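PDB 6SQX: peptide-binding protein from Photobacterium damsela subsp. piscicida, which is a secreted NlpC/P60 endopeptidase that cleaves the peptidoglycan of potentially competing bacteria, probably by a cysteine-peptidase mechanism. Local coordinates for residues 62-66 against 78-82; 181-185 against 254-259; 343-347 against 393-397. All coordinates share one frame. Numbering follows the deposited sequence.

Contact 1 (62-66 against 78-82); sequences TQYYF and YYVPN
The C-terminal end of helix 50-64 meets the loop that follows strand 76-78. The closest CA atoms are those of Gln63 and Pro81, 5.8 Å apart. Residues 62-64 are helical, Tyr65 (phi/psi -96/13) is the first to leave helical angles, and Phe66 is 3-10 (-58/-36). A weak backbone bond of 3.3 Å runs from Phe66 N to Gln63 O. Along 62-66, Thr62 comes first and contributes little: its CG2 lies 4.0 Å from Asn82 OD1. Gln63 is the polar centre. Its m, m rotamer (chi3 70°) brings the amide to the loop, and Gln63 NE2 donates to Pro81 O at 3.0 Å, nearly straight (165°). Gln63 NE2 also lies 3.8 Å from Val80 CG1. A water joins Gln63 OE1 (2.7 Å) to Asn82 OD1 (3.0 Å). Tyr64 and Tyr65 take no part; Tyr65 OH bonds to Trp226. Phe66, in the t rotamer with chi2 70°, lays one ring face against Pro81. Pro81 CB sits 3.8 Å from the centroid of the Phe66 ring, 19° off its normal, a CH-pi contact. Phe66 CE1 is 3.5 Å from Asn82 ND2, and Phe66 CE2 is 4.3 Å from Tyr78 CD1. The loop is extended at Val80 (-128/102) and Pro81 (-50/136), and Asn82 takes positive phi (73/0). Trp338 touches both Gln63 and Pro81. This is a local helix-to-loop contact built on a proline-aromatic CH-pi pair: it joins the C-terminal end of helix 50-64 to the connection between strands 76-78 and 87-89.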
loop_
_atom_site.group_PDB
_atom_site.type_symbol
_atom_site.label_atom_id
_atom_site.label_comp_id
_atom_site.label_asym_id
_atom_site.label_seq_id
_atom_site.Cartn_x
_atom_site.Cartn_y
_atom_site.Cartn_z
ATOM N N THR A 62 -15.421 6.526 7.130
ATOM C CA THR A 62 -16.237 5.317 7.188
ATOM C C THR A 62 -15.391 4.076 6.978
ATOM O O THR A 62 -15.513 3.094 7.723
ATOM C CB THR A 62 -17.346 5.378 6.147
ATOM O OG1 THR A 62 -18.214 6.483 6.458
ATOM C CG2 THR A 62 -18.170 4.065 6.163
ATOM N N GLN A 63 -14.487 4.114 5.988
ATOM C CA GLN A 63 -13.715 2.919 5.682
ATOM C C GLN A 63 -12.635 2.684 6.728
ATOM O O GLN A 63 -12.367 1.533 7.121
ATOM C CB GLN A 63 -13.049 3.030 4.297
ATOM C CG GLN A 63 -14.041 3.307 3.128
ATOM C CD GLN A 63 -15.183 2.281 3.036
ATOM O OE1 GLN A 63 -16.059 2.250 3.888
ATOM N NE2 GLN A 63 -15.152 1.436 2.000
ATOM N N TYR A 64 -11.977 3.775 7.141
ATOM C CA TYR A 64 -10.832 3.668 8.045
ATOM C C TYR A 64 -11.253 3.192 9.435
ATOM O O TYR A 64 -10.527 2.414 10.078
ATOM C CB TYR A 64 -10.155 5.030 8.155
ATOM C CG TYR A 64 -8.870 5.061 8.936
ATOM C CD1 TYR A 64 -7.709 4.493 8.415
ATOM C CD2 TYR A 64 -8.791 5.728 10.162
ATOM C CE1 TYR A 64 -6.487 4.579 9.105
ATOM C CE2 TYR A 64 -7.593 5.802 10.846
ATOM C CZ TYR A 64 -6.462 5.201 10.317
ATOM O OH TYR A 64 -5.239 5.291 10.975
ATOM N N TYR A 65 -12.423 3.634 9.906
ATOM C CA TYR A 65 -12.938 3.229 11.218
ATOM C C TYR A 65 -13.918 2.063 11.155
ATOM O O TYR A 65 -14.554 1.755 12.172
ATOM C CB TYR A 65 -13.582 4.428 11.945
ATOM C CG TYR A 65 -12.555 5.498 12.288
ATOM C CD1 TYR A 65 -11.640 5.307 13.325
ATOM C CD2 TYR A 65 -12.503 6.698 11.575
ATOM C CE1 TYR A 65 -10.693 6.295 13.649
ATOM C CE2 TYR A 65 -11.554 7.664 11.887
ATOM C CZ TYR A 65 -10.670 7.462 12.929
ATOM O OH TYR A 65 -9.725 8.462 13.239
ATOM N N PHE A 66 -13.998 1.376 10.016
ATOM C CA PHE A 66 -14.992 0.314 9.866
ATOM C C PHE A 66 -14.827 -0.761 10.926
ATOM O O PHE A 66 -15.826 -1.325 11.403
ATOM C CB PHE A 66 -14.832 -0.306 8.482
ATOM C CG PHE A 66 -15.801 -1.408 8.214
ATOM C CD1 PHE A 66 -17.155 -1.143 8.041
ATOM C CD2 PHE A 66 -15.359 -2.715 8.108
ATOM C CE1 PHE A 66 -18.049 -2.191 7.760
ATOM C CE2 PHE A 66 -16.241 -3.770 7.818
ATOM C CZ PHE A 66 -17.592 -3.486 7.665
ATOM N N TYR A 78 -13.813 -7.609 4.241
ATOM C CA TYR A 78 -14.069 -6.865 3.009
ATOM C C TYR A 78 -12.784 -6.208 2.517
ATOM O O TYR A 78 -12.183 -5.441 3.257
ATOM C CB TYR A 78 -15.080 -5.747 3.279
ATOM C CG TYR A 78 -16.453 -6.279 3.601
ATOM C CD1 TYR A 78 -16.747 -6.799 4.873
ATOM C CD2 TYR A 78 -17.461 -6.281 2.633
ATOM C CE1 TYR A 78 -18.028 -7.328 5.162
ATOM C CE2 TYR A 78 -18.743 -6.778 2.915
ATOM C CZ TYR A 78 -19.011 -7.318 4.162
ATOM O OH TYR A 78 -20.272 -7.818 4.437
ATOM N N TYR A 79 -12.413 -6.418 1.250
ATOM C CA TYR A 79 -11.354 -5.552 0.706
ATOM C C TYR A 79 -11.810 -4.108 0.616
ATOM O O TYR A 79 -10.973 -3.194 0.682
ATOM C CB TYR A 79 -10.911 -6.033 -0.688
ATOM C CG TYR A 79 -10.214 -7.347 -0.617
ATOM C CD1 TYR A 79 -8.912 -7.442 -0.119
ATOM C CD2 TYR A 79 -10.852 -8.521 -1.036
ATOM C CE1 TYR A 79 -8.269 -8.666 -0.013
ATOM C CE2 TYR A 79 -10.196 -9.761 -0.959
ATOM C CZ TYR A 79 -8.892 -9.819 -0.450
ATOM O OH TYR A 79 -8.229 -11.022 -0.325
ATOM N N VAL A 80 -13.101 -3.861 0.421
ATOM C CA VAL A 80 -13.679 -2.522 0.404
ATOM C C VAL A 80 -14.857 -2.543 1.374
ATOM O O VAL A 80 -15.911 -3.129 1.051
ATOM C CB VAL A 80 -14.113 -2.135 -1.024
ATOM C CG1 VAL A 80 -14.820 -0.753 -1.036
ATOM C CG2 VAL A 80 -12.884 -2.164 -1.962
ATOM N N PRO A 81 -14.725 -2.005 2.585
ATOM C CA PRO A 81 -15.808 -2.105 3.582
ATOM C C PRO A 81 -17.137 -1.684 2.985
ATOM O O PRO A 81 -17.236 -0.719 2.226
ATOM C CB PRO A 81 -15.353 -1.136 4.688
ATOM C CG PRO A 81 -13.879 -1.250 4.651
ATOM C CD PRO A 81 -13.509 -1.382 3.145
ATOM N N ASN A 82 -18.166 -2.471 3.293
ATOM C CA ASN A 82 -19.561 -2.255 2.900
ATOM C C ASN A 82 -19.843 -2.533 1.437
ATOM O O ASN A 82 -21.018 -2.445 1.030
ATOM C CB ASN A 82 -20.106 -0.862 3.258
ATOM C CG ASN A 82 -20.139 -0.611 4.748
ATOM O OD1 ASN A 82 -19.688 0.456 5.246
ATOM N ND2 ASN A 82 -20.663 -1.587 5.491
HETATM O O HOH W 1 -18.660 2.223 3.098
#

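Contact 2 (181-185 against 254-259); sequences LWTGT and EAGSIL. With EDO (1,2-ethanediol), chain N.
This is a buried contact between two type II beta turns. Turn 182-185 links strands 177-181 and 186-192 in the SH3b1-type region; turn 254-257 leads from strand 252-254 towards strand 259-262. Each turn is closed twice. Thr185 N (3.1 Å) and Thr185 OG1 (2.7 Å) bond to Trp182 O; Ser257 N (3.2 Å) and Ser257 OG (2.7 Å) bond to Glu254 O. The glycines Gly184 (102/-12) and Gly256 (98/-21) take the third turn position, where a side chain would clash. CA atoms pair as Trp182 with Ser257 (5.7 Å) and Gly184 with Leu259 (6.1 Å). The Trp182 indole (chi1 m, chi2 121°) covers the second turn. Glu254 CB lies 3.7 Å from the centroid of the Trp182 six-membered ring in a CH-pi contact, and Trp182 CB is 3.4 Å from Ser257 OG. Waters bridge the backbones: one joins Thr183 O (2.7 Å) and Ile258 N (2.9 Å), another Gly184 O and Ile258 O (both 2.7 Å). Glu254 OE2 accepts a very short 2.4 Å bond from O2 of 1,2-ethanediol, probably from the crystallisation liquor. Its carboxylate also forms salt bridges to Lys238 and Arg330. Around the turns, Ile258 packs on helix 50-64, and Leu259 on strand 265-271.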
loop_
_atom_site.group_PDB
_atom_site.type_symbol
_atom_site.label_atom_id
_atom_site.label_comp_id
_atom_site.label_asym_id
_atom_site.label_seq_id
_atom_site.Cartn_x
_atom_site.Cartn_y
_atom_site.Cartn_z
ATOM N N LEU A 181 1.190 -1.880 8.242
ATOM C CA LEU A 181 0.217 -1.059 8.973
ATOM C C LEU A 181 0.910 -0.208 10.024
ATOM O O LEU A 181 1.761 -0.701 10.769
ATOM C CB LEU A 181 -0.869 -1.923 9.663
ATOM C CG LEU A 181 -1.780 -2.776 8.789
ATOM C CD1 LEU A 181 -2.752 -3.585 9.652
ATOM C CD2 LEU A 181 -2.517 -1.916 7.794
ATOM N N TRP A 182 0.495 1.048 10.114
ATOM C CA TRP A 182 1.176 1.982 10.992
ATOM C C TRP A 182 0.547 2.042 12.380
ATOM O O TRP A 182 -0.658 1.835 12.562
ATOM C CB TRP A 182 1.117 3.383 10.359
ATOM C CG TRP A 182 1.550 3.362 8.926
ATOM C CD1 TRP A 182 0.817 3.753 7.856
ATOM C CD2 TRP A 182 2.799 2.863 8.395
ATOM N NE1 TRP A 182 1.505 3.532 6.686
ATOM C CE2 TRP A 182 2.731 2.994 6.984
ATOM C CE3 TRP A 182 3.945 2.301 8.966
ATOM C CZ2 TRP A 182 3.775 2.616 6.144
ATOM C CZ3 TRP A 182 5.002 1.937 8.120
ATOM C CH2 TRP A 182 4.907 2.099 6.726
ATOM N N THR A 183 1.381 2.395 13.372
ATOM C CA THR A 183 0.879 2.661 14.711
ATOM C C THR A 183 -0.306 3.605 14.619
ATOM O O THR A 183 -0.264 4.616 13.908
ATOM C CB THR A 183 2.011 3.354 15.494
ATOM O OG1 THR A 183 3.101 2.444 15.628
ATOM C CG2 THR A 183 1.524 3.804 16.889
ATOM N N GLY A 184 -1.377 3.278 15.357
ATOM C CA GLY A 184 -2.596 4.074 15.350
ATOM C C GLY A 184 -3.727 3.489 14.517
ATOM O O GLY A 184 -4.856 4.010 14.603
ATOM N N THR A 185 -3.451 2.460 13.686
ATOM C CA THR A 185 -4.478 1.972 12.752
ATOM C C THR A 185 -5.598 1.266 13.517
ATOM O O THR A 185 -5.315 0.330 14.267
ATOM C CB THR A 185 -3.870 0.975 11.757
ATOM O OG1 THR A 185 -2.802 1.600 11.012
ATOM C CG2 THR A 185 -4.913 0.546 10.753
ATOM N N GLU A 254 5.957 6.858 11.108
ATOM C CA GLU A 254 5.931 6.715 9.657
ATOM C C GLU A 254 4.837 7.580 9.055
ATOM O O GLU A 254 3.717 7.685 9.602
ATOM C CB GLU A 254 5.655 5.261 9.265
ATOM C CG GLU A 254 6.793 4.323 9.657
ATOM C CD GLU A 254 7.798 4.014 8.530
ATOM O OE1 GLU A 254 7.666 4.604 7.427
ATOM O OE2 GLU A 254 8.712 3.190 8.795
ATOM N N ALA A 255 5.131 8.191 7.909
ATOM C CA ALA A 255 4.079 8.889 7.172
ATOM C C ALA A 255 2.909 7.935 6.907
ATOM O O ALA A 255 3.092 6.722 6.728
ATOM C CB ALA A 255 4.626 9.449 5.857
ATOM N N GLY A 256 1.713 8.505 6.897
ATOM C CA GLY A 256 0.480 7.728 6.804
ATOM C C GLY A 256 -0.181 7.500 8.144
ATOM O O GLY A 256 -1.382 7.229 8.191
ATOM N N SER A 257 0.569 7.618 9.244
ATOM C CA SER A 257 -0.023 7.489 10.566
ATOM C C SER A 257 -0.959 8.660 10.838
ATOM O O SER A 257 -0.743 9.783 10.387
ATOM C CB SER A 257 1.070 7.546 11.634
ATOM O OG SER A 257 2.033 6.534 11.402
ATOM N N ILE A 258 -1.993 8.396 11.630
ATOM C CA ILE A 258 -3.004 9.356 11.988
ATOM C C ILE A 258 -3.177 9.239 13.499
ATOM O O ILE A 258 -3.613 8.199 14.009
ATOM C CB ILE A 258 -4.316 9.110 11.224
ATOM C CG1 ILE A 258 -4.089 9.234 9.708
ATOM C CG2 ILE A 258 -5.429 10.069 11.671
ATOM C CD1 ILE A 258 -5.291 8.617 8.899
ATOM N N LEU A 259 -2.774 10.281 14.233
ATOM C CA LEU A 259 -2.655 10.143 15.675
ATOM C C LEU A 259 -3.180 11.384 16.380
ATOM O O LEU A 259 -3.168 12.485 15.808
ATOM C CB LEU A 259 -1.180 9.962 16.073
ATOM C CG LEU A 259 -0.546 8.643 15.568
ATOM C CD1 LEU A 259 1.002 8.728 15.656
ATOM C CD2 LEU A 259 -1.069 7.451 16.414
HETATM C C1 EDO N . 9.789 0.084 12.089
HETATM O O1 EDO N . 8.845 0.405 13.110
HETATM C C2 EDO N . 9.307 0.727 10.790
HETATM O O2 EDO N . 9.548 2.125 10.793
HETATM O O HOH W 2 -2.250 5.595 12.283
HETATM O O HOH W 3 -5.451 6.347 13.289
#

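Contact 3 (343-347 against 393-397); sequences SFYQA and TSHIG. With EDO (1,2-ethanediol), chain L.
Helix 343-349 packs on the start of strand 395-405 and the loop before it, a helix-on-sheet packing within the NlpC/P60 (papain-like, clan CA) domain. The axes of helix 343-347 and strand 395-397 approach to 8.8 Å and cross at 49°. CA atoms are nearest at Ser343 with Ile396 (5.9 Å) and Phe344 with Thr393 (5.5 Å). Ile396, Thr393 and Ser343 bury the most surface. Ile396 is extended (-151/150), and its t, t side chain meets the helix: Ile396 CG2 lies 3.7 Å from Ser343 CB, and Ile396 CD1 is 3.5 Å from Gln346 OE1. Gln346 NE2 bonds to Pro340 O and Ser325 O. Thr393 (chi1 p) sets its CG2 4.4 Å from Ala347 CB. Next along the chain, Ser394 and His395 both face Phe386 in a classic beta bulge. His395 points away from the helix, and its NE2 bonds to Asn415. Ser343 is also chi1 p. Ser343 OG and Thr393 OG1, in the loop just before the strand, share a hydrogen bond of 2.9 Å; either could be the donor.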
loop_
_atom_site.group_PDB
_atom_site.type_symbol
_atom_site.label_atom_id
_atom_site.label_comp_id
_atom_site.label_asym_id
_atom_site.label_seq_id
_atom_site.Cartn_x
_atom_site.Cartn_y
_atom_site.Cartn_z
ATOM N N SER A 343 -3.733 -3.311 -6.277
ATOM C CA SER A 343 -3.951 -2.633 -7.565
ATOM C C SER A 343 -5.292 -2.979 -8.203
ATOM O O SER A 343 -5.943 -2.091 -8.774
ATOM C CB SER A 343 -2.801 -2.894 -8.553
ATOM O OG SER A 343 -2.701 -4.276 -8.881
ATOM N N PHE A 344 -5.704 -4.253 -8.154
ATOM C CA PHE A 344 -6.974 -4.624 -8.785
ATOM C C PHE A 344 -8.134 -3.907 -8.109
ATOM O O PHE A 344 -9.055 -3.402 -8.776
ATOM C CB PHE A 344 -7.190 -6.130 -8.704
ATOM C CG PHE A 344 -8.541 -6.554 -9.201
ATOM C CD1 PHE A 344 -8.753 -6.809 -10.551
ATOM C CD2 PHE A 344 -9.611 -6.667 -8.319
ATOM C CE1 PHE A 344 -10.019 -7.189 -11.028
ATOM C CE2 PHE A 344 -10.874 -7.048 -8.794
ATOM C CZ PHE A 344 -11.065 -7.298 -10.152
ATOM N N TYR A 345 -8.116 -3.861 -6.774
ATOM C CA TYR A 345 -9.221 -3.224 -6.072
ATOM C C TYR A 345 -9.178 -1.711 -6.207
ATOM O O TYR A 345 -10.230 -1.060 -6.256
ATOM C CB TYR A 345 -9.272 -3.693 -4.617
ATOM C CG TYR A 345 -9.674 -5.147 -4.527
ATOM C CD1 TYR A 345 -11.018 -5.509 -4.566
ATOM C CD2 TYR A 345 -8.718 -6.160 -4.436
ATOM C CE1 TYR A 345 -11.387 -6.847 -4.509
ATOM C CE2 TYR A 345 -9.073 -7.496 -4.370
ATOM C CZ TYR A 345 -10.412 -7.834 -4.414
ATOM O OH TYR A 345 -10.786 -9.142 -4.361
ATOM N N GLN A 346 -7.969 -1.121 -6.281
ATOM C CA GLN A 346 -7.884 0.314 -6.560
ATOM C C GLN A 346 -8.471 0.623 -7.928
ATOM O O GLN A 346 -9.329 1.516 -8.068
ATOM C CB GLN A 346 -6.420 0.795 -6.475
ATOM C CG GLN A 346 -5.870 0.712 -5.047
ATOM C CD GLN A 346 -4.435 1.159 -4.945
ATOM O OE1 GLN A 346 -3.742 1.284 -5.950
ATOM N NE2 GLN A 346 -3.973 1.348 -3.722
ATOM N N ALA A 347 -8.034 -0.137 -8.944
ATOM C CA ALA A 347 -8.463 0.142 -10.312
ATOM C C ALA A 347 -9.969 -0.001 -10.469
ATOM O O ALA A 347 -10.590 0.767 -11.201
ATOM C CB ALA A 347 -7.768 -0.800 -11.285
ATOM N N THR A 393 -4.517 -6.963 -13.004
ATOM C CA THR A 393 -3.553 -5.888 -12.895
ATOM C C THR A 393 -2.302 -6.384 -12.190
ATOM O O THR A 393 -2.365 -7.142 -11.221
ATOM C CB THR A 393 -4.138 -4.665 -12.127
ATOM O OG1 THR A 393 -4.601 -5.088 -10.844
ATOM C CG2 THR A 393 -5.299 -4.003 -12.920
ATOM N N SER A 394 -1.154 -5.941 -12.693
ATOM C CA SER A 394 0.121 -6.223 -12.060
ATOM C C SER A 394 0.973 -4.980 -11.852
ATOM O O SER A 394 2.085 -5.099 -11.339
ATOM C CB SER A 394 0.892 -7.263 -12.871
ATOM O OG SER A 394 0.960 -6.858 -14.206
ATOM N N HIS A 395 0.473 -3.805 -12.195
ATOM C CA HIS A 395 1.156 -2.560 -11.870
ATOM C C HIS A 395 0.128 -1.441 -11.834
ATOM O O HIS A 395 -0.917 -1.522 -12.496
ATOM C CB HIS A 395 2.267 -2.203 -12.872
ATOM C CG HIS A 395 3.109 -1.057 -12.410
ATOM N ND1 HIS A 395 3.705 -1.035 -11.162
ATOM C CD2 HIS A 395 3.388 0.132 -12.994
ATOM C CE1 HIS A 395 4.354 0.112 -11.017
ATOM N NE2 HIS A 395 4.173 0.838 -12.106
ATOM N N ILE A 396 0.409 -0.400 -11.040
ATOM C CA ILE A 396 -0.475 0.756 -11.000
ATOM C C ILE A 396 0.380 1.975 -10.668
ATOM O O ILE A 396 1.402 1.861 -9.973
ATOM C CB ILE A 396 -1.652 0.509 -10.007
ATOM C CG1 ILE A 396 -2.737 1.580 -10.139
ATOM C CG2 ILE A 396 -1.131 0.417 -8.543
ATOM C CD1 ILE A 396 -4.056 1.115 -9.443
ATOM N N GLY A 397 -0.042 3.139 -11.158
ATOM C CA GLY A 397 0.605 4.395 -10.793
ATOM C C GLY A 397 -0.379 5.546 -10.839
ATOM O O GLY A 397 -1.538 5.392 -11.263
HETATM C C1 EDO L . 2.777 -4.697 -16.116
HETATM O O1 EDO L . 3.152 -5.662 -15.127
HETATM C C2 EDO L . 2.717 -5.370 -17.483
HETATM O O2 EDO L . 1.746 -6.424 -17.459
#

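The three contacts follow one another in series along the chain. Contacts 1 and 2 have centres about 17 Å apart. They touch through Tyr64 of helix 50-64: Tyr64 CZ packs on Ile258 CD1 (3.9 Å), and Tyr64 OH on Gly184 and Thr185. Tyr64 thus touches the segments that lead into strands 186-192 and 259-262, which belong to two different five-stranded sheets. Contact 3 joins helix 343-349 to the six-stranded sheet of the NlpC/P60 region. Its centre is about 18 Å from that of contact 1, and they meet where the rings of Tyr79 and Tyr345 stack. Contacts 2 and 3 do not touch; their nearest atoms are about 12 Å apart. Residues of contact 1 thus touch both the SH3b1-type region and the NlpC/P60 region.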